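Local coordinates for protein Atp-dependent DNA ligase (Psychromonas sp., PDB 4D05) that probably seals nicks in duplex DNA, using ATP to form a covalent enzyme-adenylate intermediate on the way to the new phosphodiester bond, at residues A[183-188]-A[229-234]; A[199-204]-A[211-216]; A[95-100]-A[112-117]. All coordinates share one frame; numbering follows the deposited sequence.

Contact 1 (A[183-188]-A[229-234])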
# COMPACT_ATOMS: atom_id res chain seq x y z
N ALA A 183 -4.67 18.68 5.45
CA ALA A 183 -4.24 20.08 5.40
C ALA A 183 -5.27 20.92 6.12
O ALA A 183 -6.41 20.50 6.30
CB ALA A 183 -4.11 20.57 3.97
N THR A 184 -4.87 22.14 6.47
CA THR A 184 -5.77 23.06 7.16
C THR A 184 -6.29 24.11 6.18
O THR A 184 -5.51 24.70 5.44
CB THR A 184 -5.02 23.75 8.32
OG1 THR A 184 -4.62 22.77 9.27
CG2 THR A 184 -5.89 24.80 9.02
N VAL A 185 -7.60 24.33 6.18
CA VAL A 185 -8.18 25.35 5.32
C VAL A 185 -7.79 26.72 5.88
O VAL A 185 -8.04 26.98 7.06
CB VAL A 185 -9.72 25.27 5.27
CG1 VAL A 185 -10.29 26.37 4.37
CG2 VAL A 185 -10.15 23.90 4.77
N ILE A 186 -7.20 27.59 5.07
CA ILE A 186 -6.78 28.90 5.59
C ILE A 186 -7.49 30.09 4.96
O ILE A 186 -7.51 31.17 5.56
CB ILE A 186 -5.23 29.11 5.53
CG1 ILE A 186 -4.70 29.14 4.08
CG2 ILE A 186 -4.51 27.98 6.26
CD1 ILE A 186 -3.24 29.55 3.99
N ALA A 187 -8.09 29.91 3.78
CA ALA A 187 -8.81 31.00 3.13
C ALA A 187 -9.72 30.46 2.05
O ALA A 187 -9.55 29.32 1.57
CB ALA A 187 -7.83 31.97 2.52
N TYR A 188 -10.70 31.28 1.68
CA TYR A 188 -11.55 31.02 0.52
C TYR A 188 -11.13 31.88 -0.67
O TYR A 188 -10.65 33.01 -0.51
CB TYR A 188 -13.00 31.36 0.82
CG TYR A 188 -13.62 30.62 1.96
CD1 TYR A 188 -13.36 29.28 2.19
CD2 TYR A 188 -14.50 31.27 2.81
CE1 TYR A 188 -13.96 28.60 3.24
CE2 TYR A 188 -15.11 30.61 3.85
CZ TYR A 188 -14.85 29.27 4.05
OH TYR A 188 -15.47 28.63 5.09
N ILE A 229 -13.12 27.75 7.62
CA ILE A 229 -11.71 28.10 7.68
C ILE A 229 -11.21 27.59 9.02
O ILE A 229 -11.94 27.66 10.03
CB ILE A 229 -11.50 29.62 7.52
CG1 ILE A 229 -11.92 30.03 6.09
CG2 ILE A 229 -10.06 29.98 7.80
CD1 ILE A 229 -12.01 31.56 5.89
N GLY A 230 -10.03 26.98 9.01
CA GLY A 230 -9.43 26.41 10.20
C GLY A 230 -9.62 24.91 10.28
O GLY A 230 -8.94 24.26 11.10
N SER A 231 -10.53 24.36 9.47
CA SER A 231 -10.80 22.94 9.55
C SER A 231 -9.65 22.13 8.96
O SER A 231 -8.89 22.60 8.09
CB SER A 231 -12.12 22.59 8.89
OG SER A 231 -12.14 22.84 7.50
N LEU A 232 -9.51 20.91 9.49
CA LEU A 232 -8.57 19.95 8.96
C LEU A 232 -9.32 19.11 7.95
O LEU A 232 -10.34 18.52 8.29
CB LEU A 232 -8.02 19.06 10.09
CG LEU A 232 -6.92 18.09 9.65
CD1 LEU A 232 -5.63 18.85 9.37
CD2 LEU A 232 -6.71 16.96 10.70
N ILE A 233 -8.84 19.08 6.71
CA ILE A 233 -9.50 18.38 5.63
C ILE A 233 -8.54 17.36 5.06
O ILE A 233 -7.33 17.47 5.25
CB ILE A 233 -10.04 19.34 4.53
CG1 ILE A 233 -8.92 20.13 3.82
CG2 ILE A 233 -11.05 20.30 5.19
CD1 ILE A 233 -8.26 19.41 2.69
N THR A 234 -9.11 16.38 4.34
CA THR A 234 -8.32 15.43 3.59
C THR A 234 -8.41 15.80 2.12
O THR A 234 -9.50 16.10 1.61
CB THR A 234 -8.85 14.02 3.78
OG1 THR A 234 -8.62 13.61 5.13
CG2 THR A 234 -8.12 13.05 2.84
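A183 and I233 form an antiparallel hydrogen-bonded pair, and their two backbone bonds mark the dense end of this contact. The bond from I233 N to A183 O measures 2.8 Å and is almost straight, 175° at the hydrogen. V185 N extends the pairing by bonding to S231 O, at 2.9 Å. On the buried face, the short side chain of A183 only just reaches I233 CD1, and its CB packs against V204 of the neighbouring strand. V185 CG2 packs against both S231 OG, at 3.5 Å, and I233 CG2. The S231 hydroxyl turns back onto its own chain, where it hydrogen-bonds to the carbonyl of P228, so this polar group is satisfied beside apolar neighbours. On the N-terminal side of L232 the regular pairing gives way to a loop. G230 N still reaches V185 O at 2.8 Å, although it comes from above the carbonyl plane, and the positive phi of G230, 101°, explains why glycine is placed here. The face bearing T184 and L232 is looser: both are partly exposed, and their side chains cross at about a right angle. At the far, solvent-side end, exposed I229 sets CG1 over one face of the Y188 ring in a CH-pi contact, while the Y188 hydroxyl bonds to the carbonyl of P227. Strand 179-190, interrupted by a classic bulge where I186 and A187 face L203, lies between 199-206 and 232-237; the 119° between the short axes here is consistent with the curved antiparallel sheet of the OB-fold domain of DNA ligases.

Contact 2 (A[199-204]-A[211-216])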
# COMPACT_ATOMS: atom_id res chain seq x y z
N LEU A 199 -18.21 29.26 -3.84
CA LEU A 199 -16.82 28.96 -3.60
C LEU A 199 -16.16 28.58 -4.91
O LEU A 199 -16.61 27.67 -5.57
CB LEU A 199 -16.72 27.77 -2.66
CG LEU A 199 -15.31 27.38 -2.23
CD1 LEU A 199 -14.71 28.36 -1.24
CD2 LEU A 199 -15.36 25.97 -1.62
N GLY A 200 -15.08 29.25 -5.26
CA GLY A 200 -14.29 28.84 -6.42
C GLY A 200 -13.25 27.80 -6.02
O GLY A 200 -13.07 26.79 -6.70
N ALA A 201 -12.57 28.08 -4.91
CA ALA A 201 -11.52 27.21 -4.44
C ALA A 201 -11.22 27.53 -3.01
O ALA A 201 -11.68 28.55 -2.49
CB ALA A 201 -10.26 27.37 -5.30
N ILE A 202 -10.44 26.66 -2.37
CA ILE A 202 -9.89 26.95 -1.05
C ILE A 202 -8.39 27.03 -1.13
O ILE A 202 -7.77 26.45 -2.05
CB ILE A 202 -10.28 25.91 0.01
CG1 ILE A 202 -9.83 24.50 -0.41
CG2 ILE A 202 -11.79 25.92 0.25
CD1 ILE A 202 -10.16 23.38 0.57
N LEU A 203 -7.80 27.74 -0.18
CA LEU A 203 -6.37 27.66 0.03
C LEU A 203 -6.16 26.84 1.29
O LEU A 203 -6.82 27.07 2.29
CB LEU A 203 -5.78 29.03 0.22
CG LEU A 203 -5.60 29.88 -1.02
CD1 LEU A 203 -5.08 31.26 -0.54
CD2 LEU A 203 -4.67 29.26 -2.07
N VAL A 204 -5.25 25.87 1.23
CA VAL A 204 -4.94 25.04 2.39
C VAL A 204 -3.45 25.07 2.65
O VAL A 204 -2.67 25.38 1.76
CB VAL A 204 -5.40 23.58 2.20
CG1 VAL A 204 -6.89 23.53 1.90
CG2 VAL A 204 -4.58 22.86 1.11
N THR A 211 1.52 25.79 1.15
CA THR A 211 0.22 26.38 0.91
C THR A 211 -0.12 26.28 -0.58
O THR A 211 0.69 26.62 -1.45
CB THR A 211 0.19 27.86 1.36
OG1 THR A 211 0.41 27.92 2.76
CG2 THR A 211 -1.14 28.52 1.06
N PHE A 212 -1.33 25.84 -0.88
CA PHE A 212 -1.76 25.65 -2.27
C PHE A 212 -3.25 25.69 -2.41
O PHE A 212 -4.00 25.60 -1.43
CB PHE A 212 -1.21 24.34 -2.87
CG PHE A 212 -1.66 23.10 -2.16
CD1 PHE A 212 -1.03 22.70 -0.99
CD2 PHE A 212 -2.72 22.35 -2.66
CE1 PHE A 212 -1.46 21.55 -0.31
CE2 PHE A 212 -3.14 21.19 -2.02
CZ PHE A 212 -2.51 20.79 -0.83
N LYS A 213 -3.67 25.87 -3.66
CA LYS A 213 -5.09 25.98 -4.02
C LYS A 213 -5.70 24.62 -4.35
O LYS A 213 -5.11 23.83 -5.06
CB LYS A 213 -5.21 26.88 -5.24
CG LYS A 213 -6.60 27.07 -5.75
CD LYS A 213 -6.65 28.04 -6.92
CE LYS A 213 -6.31 27.35 -8.23
NZ LYS A 213 -6.65 28.30 -9.34
N ILE A 214 -6.93 24.40 -3.89
CA ILE A 214 -7.73 23.26 -4.28
C ILE A 214 -9.06 23.77 -4.82
O ILE A 214 -9.85 24.38 -4.07
CB ILE A 214 -7.99 22.28 -3.11
CG1 ILE A 214 -6.67 21.69 -2.62
CG2 ILE A 214 -8.95 21.17 -3.52
CD1 ILE A 214 -6.84 20.87 -1.35
N GLY A 215 -9.30 23.53 -6.11
CA GLY A 215 -10.51 24.04 -6.76
C GLY A 215 -11.46 22.95 -7.23
O GLY A 215 -12.53 23.27 -7.75
N SER A 216 -11.07 21.69 -7.08
CA SER A 216 -11.89 20.57 -7.55
C SER A 216 -12.21 19.60 -6.42
O SER A 216 -11.57 19.61 -5.38
CB SER A 216 -11.16 19.82 -8.68
OG SER A 216 -11.08 20.71 -9.80
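Strands 199-204 and 211-214 run antiparallel, their axes 4.7 Å apart at closest approach and 158° between their directions, joined by paired backbone bonds between I202 and I214 and between V204 and F212. V204 N approaches F212 O, 3.0 Å away, nearly along the C=O axis, whereas I202 N meets I214 O from above the carbonyl plane. The buried face carries I202, V204, F212 and I214. There V204 (chi1 -57°) holds CG2 in the crowded position between backbone N and carbonyl carbon, which sets this methyl over one face of the F212 ring, 3.7 Å from the centroid, as a CH-pi contact. F212 CG takes the same crowded position (chi1 61°), bringing CZ to 3.5 Å from V204 CG2. That methyl also touches I214 CD1, at 3.9 Å, so one valine branch serves two neighbours, while I202 and I214 lie side by side. Replacing F212 by an alanine here would probably loosen this corner of the core, losing the face that V204 covers and the edge-to-face partner of Y235. The other face is more open: K213 suits it because its aliphatic stem packs, CB on L203 CD2 and CG 3.7 Å from A201 CB, before a bend at chi3 leads the amine away. A201 lies opposite G215, where strand 211-214 ends; the small alanine suits the place, its CB already 3.3 Å from I214 O. R223 bonds to the carbonyls of L199, G200 and G215 there, and G200 and A201 form a classic beta bulge facing L189. Together the strands make a beta hairpin at the sheet's edge, a standard element of the OB fold.

Contact 3 (A[95-100]-A[112-117]). With AMP (adenosine monophosphate), chain H.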
# COMPACT_ATOMS: atom_id res chain seq x y z
N PHE A 95 -0.64 -17.22 3.83
CA PHE A 95 0.60 -16.44 3.90
C PHE A 95 1.09 -16.28 2.48
O PHE A 95 1.58 -17.24 1.85
CB PHE A 95 1.62 -17.15 4.80
CG PHE A 95 2.89 -16.36 5.09
CD1 PHE A 95 2.86 -15.00 5.35
CD2 PHE A 95 4.11 -17.00 5.13
CE1 PHE A 95 4.04 -14.30 5.64
CE2 PHE A 95 5.26 -16.31 5.42
CZ PHE A 95 5.24 -14.95 5.66
N MSE A 96 0.88 -15.08 1.95
CA MSE A 96 1.18 -14.74 0.57
C MSE A 96 2.54 -14.09 0.52
O MSE A 96 2.70 -12.93 0.92
CB MSE A 96 0.12 -13.72 0.05
CG MSE A 96 -1.33 -14.19 0.15
SE MSE A 96 -1.88 -15.63 -0.99
CE MSE A 96 -1.57 -14.74 -2.70
N ILE A 97 3.53 -14.83 0.03
CA ILE A 97 4.90 -14.35 0.15
C ILE A 97 5.35 -13.48 -1.00
O ILE A 97 4.96 -13.70 -2.15
CB ILE A 97 5.87 -15.50 0.43
CG1 ILE A 97 5.98 -16.46 -0.76
CG2 ILE A 97 5.41 -16.22 1.72
CD1 ILE A 97 7.10 -17.51 -0.60
N PHE A 98 6.21 -12.52 -0.66
CA PHE A 98 6.74 -11.62 -1.64
C PHE A 98 8.26 -11.39 -1.51
O PHE A 98 8.84 -10.73 -2.36
CB PHE A 98 5.96 -10.27 -1.65
CG PHE A 98 5.90 -9.57 -0.32
CD1 PHE A 98 7.01 -8.96 0.19
CD2 PHE A 98 4.73 -9.49 0.41
CE1 PHE A 98 6.97 -8.29 1.41
CE2 PHE A 98 4.70 -8.80 1.63
CZ PHE A 98 5.83 -8.21 2.11
N ASP A 99 8.92 -11.93 -0.48
CA ASP A 99 10.37 -11.85 -0.46
C ASP A 99 10.99 -12.85 0.52
O ASP A 99 10.28 -13.54 1.27
CB ASP A 99 10.84 -10.41 -0.18
CG ASP A 99 12.10 -10.04 -0.96
OD1 ASP A 99 12.84 -10.95 -1.36
OD2 ASP A 99 12.37 -8.83 -1.12
N LEU A 100 12.30 -12.94 0.44
CA LEU A 100 13.16 -13.83 1.24
C LEU A 100 14.22 -12.93 1.91
O LEU A 100 15.27 -12.61 1.34
CB LEU A 100 13.86 -14.88 0.35
CG LEU A 100 12.95 -15.81 -0.43
CD1 LEU A 100 13.71 -16.82 -1.27
CD2 LEU A 100 12.01 -16.57 0.48
N ASN A 112 12.55 -17.01 -8.14
CA ASN A 112 12.67 -18.39 -8.56
C ASN A 112 12.69 -19.35 -7.37
O ASN A 112 12.05 -20.40 -7.38
CB ASN A 112 13.91 -18.56 -9.43
CG ASN A 112 13.90 -19.83 -10.18
OD1 ASN A 112 14.35 -20.85 -9.65
ND2 ASN A 112 13.35 -19.82 -11.44
N LYS A 113 13.41 -18.96 -6.32
CA LYS A 113 13.44 -19.78 -5.12
C LYS A 113 12.06 -19.85 -4.46
O LYS A 113 11.64 -20.93 -4.04
CB LYS A 113 14.49 -19.29 -4.13
CG LYS A 113 14.62 -20.21 -2.94
CD LYS A 113 15.80 -19.86 -2.09
CE LYS A 113 15.93 -20.81 -0.94
NZ LYS A 113 17.18 -20.59 -0.17
N MSE A 114 11.37 -18.72 -4.35
CA MSE A 114 10.06 -18.72 -3.74
C MSE A 114 9.08 -19.65 -4.47
O MSE A 114 8.29 -20.35 -3.83
CB MSE A 114 9.48 -17.29 -3.71
CG MSE A 114 10.15 -16.42 -2.70
SE MSE A 114 9.17 -14.72 -2.41
CE MSE A 114 9.69 -13.87 -4.04
N GLN A 115 9.13 -19.66 -5.80
CA GLN A 115 8.24 -20.53 -6.60
C GLN A 115 8.47 -21.98 -6.18
O GLN A 115 7.52 -22.71 -5.98
CB GLN A 115 8.48 -20.40 -8.11
CG GLN A 115 8.12 -19.02 -8.67
CD GLN A 115 8.48 -18.82 -10.17
OE1 GLN A 115 9.65 -18.90 -10.57
NE2 GLN A 115 7.47 -18.45 -10.97
N THR A 116 9.73 -22.37 -6.07
CA THR A 116 10.08 -23.72 -5.64
C THR A 116 9.64 -24.01 -4.21
O THR A 116 9.07 -25.06 -3.94
CB THR A 116 11.59 -23.98 -5.79
OG1 THR A 116 11.93 -23.93 -7.18
CG2 THR A 116 11.93 -25.36 -5.30
N LEU A 117 9.91 -23.10 -3.29
CA LEU A 117 9.49 -23.27 -1.90
C LEU A 117 7.97 -23.50 -1.81
O LEU A 117 7.51 -24.41 -1.12
CB LEU A 117 9.89 -22.05 -1.06
CG LEU A 117 11.38 -21.81 -0.84
CD1 LEU A 117 11.54 -20.51 -0.07
CD2 LEU A 117 12.05 -22.96 -0.12
P AMP H . 0.26 0.10 1.32
O1P AMP H . 0.67 1.54 1.22
O2P AMP H . -0.74 -0.44 2.33
O5' AMP H . 1.59 -0.76 1.30
C5' AMP H . 1.38 -2.15 1.23
C4' AMP H . 2.27 -2.77 2.26
O4' AMP H . 2.18 -4.17 2.24
C3' AMP H . 3.67 -2.38 1.92
O3' AMP H . 4.26 -2.01 3.18
C2' AMP H . 4.28 -3.63 1.36
O2' AMP H . 5.58 -3.55 1.94
C1' AMP H . 3.34 -4.81 1.74
N9 AMP H . 2.83 -5.54 0.52
C8 AMP H . 1.56 -5.88 0.15
N7 AMP H . 1.52 -6.49 -1.06
C5 AMP H . 2.81 -6.60 -1.44
C6 AMP H . 3.50 -7.10 -2.63
N6 AMP H . 2.78 -7.66 -3.62
N1 AMP H . 4.83 -7.00 -2.64
C2 AMP H . 5.54 -6.39 -1.68
N3 AMP H . 5.00 -5.90 -0.58
C4 AMP H . 3.66 -5.97 -0.42
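M114, a selenomethionine in which selenium takes the place of the sulfur, reaches from the helix into the angle between I97, L100 and the strand backbone. Its CB faces the tip of I97, 3.9 Å from CD1. One atom further, CG stands anti to the carbonyl carbon (chi1 -73°) and packs 3.7 Å from L100 CG, with I97 CD1 on its other flank. The chain then continues extended, so that the selenium arrives at the peptide joining F98 to D99, 3.4 Å from D99 N. A bend at chi3 of M114, -75°, lays M114 CE beside that peptide, 3.7 Å from F98 O. The long, flexible, unbranched side chain of methionine suits this position, because F98 and D99 form a classic beta bulge facing D63 and both turn their side chains away from the helix, baring the backbone between them. On that far side the F98 ring lies with its face against the adenine of AMP, whose N3 is 3.4 Å above the ring centre; phenylalanine thus offers a flat apolar wall to the nucleotide. D99 OD1 accepts the L100 N-H from above the carboxylate plane and is also salt-bridged to R110. L100 completes the packing, with CD1 along the aliphatic part of K113 and CD2 meeting L117 CD1 tip to tip at 4.0 Å. In the wider fold, strand 94-99 lies between strands 62-67 and 126-128, and helix 107-121 packs on strands 94-99 and 126-128 as the helix of a beta-alpha-beta unit, with I97 also touching L126 and V118, and M114 touching M128 and F107.

In the fold
Following the chain from its N terminus, contact 3 comes first: it closes a short loop of 11 residues between strand 94-99 and helix 107-121, within the nucleotide-binding domain that holds AMP. The chain later enters the OB-like domain, where 183-188 opens contact 1. Before that loop shuts, the chain turns after strand 199-206 so that 211-214 pairs back on it; contact 2 is thus nested inside contact 1, which closes only at 229-234. The nested pair shares one sheet, in which strands 179-190 and 199-206 are neighbours, and their centres are 9 Å apart. Contact 3 lies in series with both, its centre about 46 Å from each of their centres, on the opposite side of the molecule.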